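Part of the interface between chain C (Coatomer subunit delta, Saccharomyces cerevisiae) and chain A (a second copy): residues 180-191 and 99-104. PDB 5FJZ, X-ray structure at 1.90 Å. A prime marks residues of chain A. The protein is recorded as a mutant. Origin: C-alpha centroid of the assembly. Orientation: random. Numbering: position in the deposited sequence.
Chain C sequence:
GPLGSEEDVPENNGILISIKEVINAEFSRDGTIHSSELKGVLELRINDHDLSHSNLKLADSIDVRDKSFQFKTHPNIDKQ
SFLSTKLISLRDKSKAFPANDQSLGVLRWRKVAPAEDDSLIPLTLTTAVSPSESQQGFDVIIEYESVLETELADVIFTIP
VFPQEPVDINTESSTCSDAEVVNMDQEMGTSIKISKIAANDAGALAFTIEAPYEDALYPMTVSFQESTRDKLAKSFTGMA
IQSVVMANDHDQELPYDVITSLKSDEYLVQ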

# COMPACT_ATOMS: atom_id res chain seq x y z
N GLU C 180 -15.63 -19.87 -20.04
CA GLU C 180 -15.64 -18.73 -20.97
C GLU C 180 -14.68 -17.68 -20.50
O GLU C 180 -14.48 -17.52 -19.29
CB GLU C 180 -17.05 -18.14 -21.09
CG GLU C 180 -17.54 -17.48 -19.82
CD GLU C 180 -19.03 -17.11 -19.80
OE1 GLU C 180 -19.61 -16.90 -20.88
OE2 GLU C 180 -19.60 -17.09 -18.67
N VAL C 181 -14.16 -16.89 -21.44
CA VAL C 181 -13.34 -15.78 -21.08
C VAL C 181 -14.25 -14.73 -20.47
O VAL C 181 -15.39 -14.58 -20.86
CB VAL C 181 -12.29 -15.28 -22.12
CG1 VAL C 181 -12.21 -16.16 -23.35
CG2 VAL C 181 -12.31 -13.78 -22.35
N VAL C 182 -13.76 -14.13 -19.40
CA VAL C 182 -14.49 -13.08 -18.73
C VAL C 182 -13.55 -11.93 -18.47
O VAL C 182 -12.29 -12.00 -18.44
CB VAL C 182 -15.12 -13.54 -17.37
CG1 VAL C 182 -16.24 -14.57 -17.58
CG2 VAL C 182 -14.06 -14.08 -16.44
N ASN C 183 -14.17 -10.80 -18.26
CA ASN C 183 -13.47 -9.60 -17.82
C ASN C 183 -13.35 -9.72 -16.29
O ASN C 183 -14.31 -9.94 -15.61
CB ASN C 183 -14.26 -8.38 -18.23
CG ASN C 183 -13.68 -7.08 -17.69
OD1 ASN C 183 -14.18 -6.52 -16.68
ND2 ASN C 183 -12.61 -6.63 -18.28
N MET C 184 -12.14 -9.56 -15.79
CA MET C 184 -11.87 -9.70 -14.39
C MET C 184 -10.70 -8.76 -14.11
O MET C 184 -9.53 -9.11 -14.34
CB MET C 184 -11.57 -11.16 -14.14
CG MET C 184 -10.49 -11.49 -13.17
SD MET C 184 -11.18 -11.22 -11.57
CE MET C 184 -10.18 -12.38 -10.66
N ASP C 185 -10.97 -7.53 -13.65
CA ASP C 185 -9.81 -6.65 -13.59
C ASP C 185 -9.06 -6.59 -12.26
O ASP C 185 -8.05 -5.92 -12.19
CB ASP C 185 -10.09 -5.29 -14.27
CG ASP C 185 -11.24 -4.62 -13.70
OD1 ASP C 185 -11.46 -4.92 -12.51
OD2 ASP C 185 -11.89 -3.84 -14.42
N GLN C 186 -9.46 -7.43 -11.31
CA GLN C 186 -8.72 -7.71 -10.06
C GLN C 186 -7.38 -8.47 -10.31
O GLN C 186 -6.54 -8.52 -9.43
CB GLN C 186 -9.54 -8.58 -9.10
CG GLN C 186 -10.71 -7.86 -8.40
CD GLN C 186 -11.85 -7.56 -9.35
OE1 GLN C 186 -12.46 -8.46 -9.90
NE2 GLN C 186 -12.10 -6.26 -9.59
N GLU C 187 -7.21 -9.08 -11.49
CA GLU C 187 -5.92 -9.76 -11.82
C GLU C 187 -5.51 -9.32 -13.21
O GLU C 187 -6.35 -9.07 -14.03
CB GLU C 187 -6.00 -11.28 -11.74
CG GLU C 187 -6.35 -11.88 -10.36
CD GLU C 187 -5.36 -11.53 -9.24
OE1 GLU C 187 -4.18 -11.11 -9.53
OE2 GLU C 187 -5.77 -11.68 -8.04
N MET C 188 -4.22 -9.24 -13.44
CA MET C 188 -3.73 -8.81 -14.69
C MET C 188 -3.62 -9.99 -15.68
O MET C 188 -2.93 -10.96 -15.40
CB MET C 188 -2.36 -8.22 -14.48
CG MET C 188 -1.80 -7.62 -15.75
SD MET C 188 -0.02 -7.68 -15.89
CE MET C 188 0.13 -9.41 -16.36
N GLY C 189 -4.17 -9.80 -16.86
CA GLY C 189 -3.99 -10.74 -17.99
C GLY C 189 -5.34 -11.20 -18.48
O GLY C 189 -6.31 -10.44 -18.47
N THR C 190 -5.39 -12.44 -18.94
CA THR C 190 -6.55 -12.97 -19.59
C THR C 190 -7.22 -13.95 -18.67
O THR C 190 -6.60 -14.87 -18.16
CB THR C 190 -6.10 -13.59 -20.92
OG1 THR C 190 -5.46 -12.60 -21.74
CG2 THR C 190 -7.31 -14.21 -21.65
N SER C 191 -8.51 -13.81 -18.45
CA SER C 191 -9.25 -14.54 -17.51
C SER C 191 -10.33 -15.48 -18.10
O SER C 191 -11.18 -15.04 -18.86
CB SER C 191 -9.93 -13.62 -16.46
OG SER C 191 -8.94 -12.94 -15.66
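Chain A, residues 99-104: ANDQSL

Asn183 makes two of the three direct hydrogen bonds. Its side-chain amide spends both hydrogens on chain A: Asn183 ND2 donates to the backbone O of Asp101′ at 3.0 Å and to OG of Ser103′ at 2.8 Å, both nearly straight. The CA-to-CB bond of Asn183 points sideways, but with chi1 in t, the end of the side chain comes nearer to chain A. The other half of the amide is served by water 2, which donates to Asn183 OD1 and Asp185 OD2, each at 2.7 Å, and accepts from Ser103′ OG at 3.2 Å.

A third direct bond lies on the next strand segment, where Gln102′ NE2 donates to Thr190 OG1 at 2.9 Å. Gln102′ sets off away from chain C, yet its long side chain bends back to get there; its OE1 meanwhile accepts from the backbone N of Asn100′ at 2.9 Å, so one amide braces its own loop and reaches across. Water 1 adds backbone-to-backbone glue, donating to Asn100′ O at 2.7 Å and Val182 O at 2.6 Å and accepting from Ser191 N at 3.0 Å. It sits beside the strand pairing in which Val182 N bonds to Ser191 O at 2.8 Å.

Chain A thus lies as an irregular segment, with Asp101′ at positive phi (52°), and runs the same way as residues 183-185: Asn183 CA faces Asp101′ CA at 5.3 Å, and Asp185 CA faces Ser103′ CA at 6.6 Å.

Packing is modest. Val181 CG2 comes within 3.1 Å of Asn100′ O, a tight approach, with chi1 of Val181 between wells, and Thr190 CG2 lies 3.8 Å from Asn100′ CB. Gly189 O approaches Gln102′ CG at 3.5 Å; the backbone angles of Gly189 by themselves call for glycine. The two stretches bury 404 Å² between them, both sides summed, and the rule to read is economy: one amide holds a backbone carbonyl and a hydroxyl two residues further on, with water completing the set.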

# COMPACT_ATOMS: atom_id res chain seq x y z
N ALA A 99 -8.16 -8.85 -27.60
CA ALA A 99 -9.55 -9.08 -27.80
C ALA A 99 -10.08 -10.25 -27.01
O ALA A 99 -11.02 -10.89 -27.43
CB ALA A 99 -9.80 -9.25 -29.32
N ASN A 100 -9.54 -10.45 -25.80
CA ASN A 100 -10.14 -11.37 -24.83
C ASN A 100 -10.76 -10.66 -23.60
O ASN A 100 -10.61 -11.14 -22.46
CB ASN A 100 -9.12 -12.41 -24.42
CG ASN A 100 -8.74 -13.36 -25.56
OD1 ASN A 100 -9.51 -14.18 -25.98
ND2 ASN A 100 -7.53 -13.25 -26.03
N ASP A 101 -11.57 -9.64 -23.90
CA ASP A 101 -12.35 -8.90 -22.97
C ASP A 101 -11.56 -8.37 -21.77
O ASP A 101 -12.09 -8.24 -20.71
CB ASP A 101 -13.53 -9.71 -22.49
CG ASP A 101 -14.79 -8.85 -22.29
OD1 ASP A 101 -14.79 -7.68 -22.63
OD2 ASP A 101 -15.79 -9.38 -21.77
N GLN A 102 -10.31 -8.05 -21.97
CA GLN A 102 -9.46 -7.42 -20.93
C GLN A 102 -9.67 -5.94 -20.92
O GLN A 102 -9.85 -5.29 -21.99
CB GLN A 102 -7.97 -7.64 -21.15
CG GLN A 102 -7.60 -9.09 -21.41
CD GLN A 102 -7.42 -9.43 -22.88
OE1 GLN A 102 -8.12 -8.92 -23.78
NE2 GLN A 102 -6.52 -10.35 -23.15
N SER A 103 -9.64 -5.38 -19.72
CA SER A 103 -9.87 -3.92 -19.58
C SER A 103 -8.56 -3.24 -19.92
O SER A 103 -7.54 -3.37 -19.19
CB SER A 103 -10.34 -3.49 -18.18
OG SER A 103 -11.63 -4.02 -17.85
N LEU A 104 -8.54 -2.51 -21.01
CA LEU A 104 -7.33 -1.89 -21.50
C LEU A 104 -7.40 -0.38 -21.25
O LEU A 104 -8.23 0.32 -21.85
CB LEU A 104 -7.15 -2.15 -22.97
CG LEU A 104 -7.27 -3.56 -23.43
CD1 LEU A 104 -7.24 -3.60 -24.96
CD2 LEU A 104 -6.19 -4.48 -22.87
O HOH W 1 -10.11 -11.70 -19.86
O HOH W 2 -14.14 -3.89 -15.88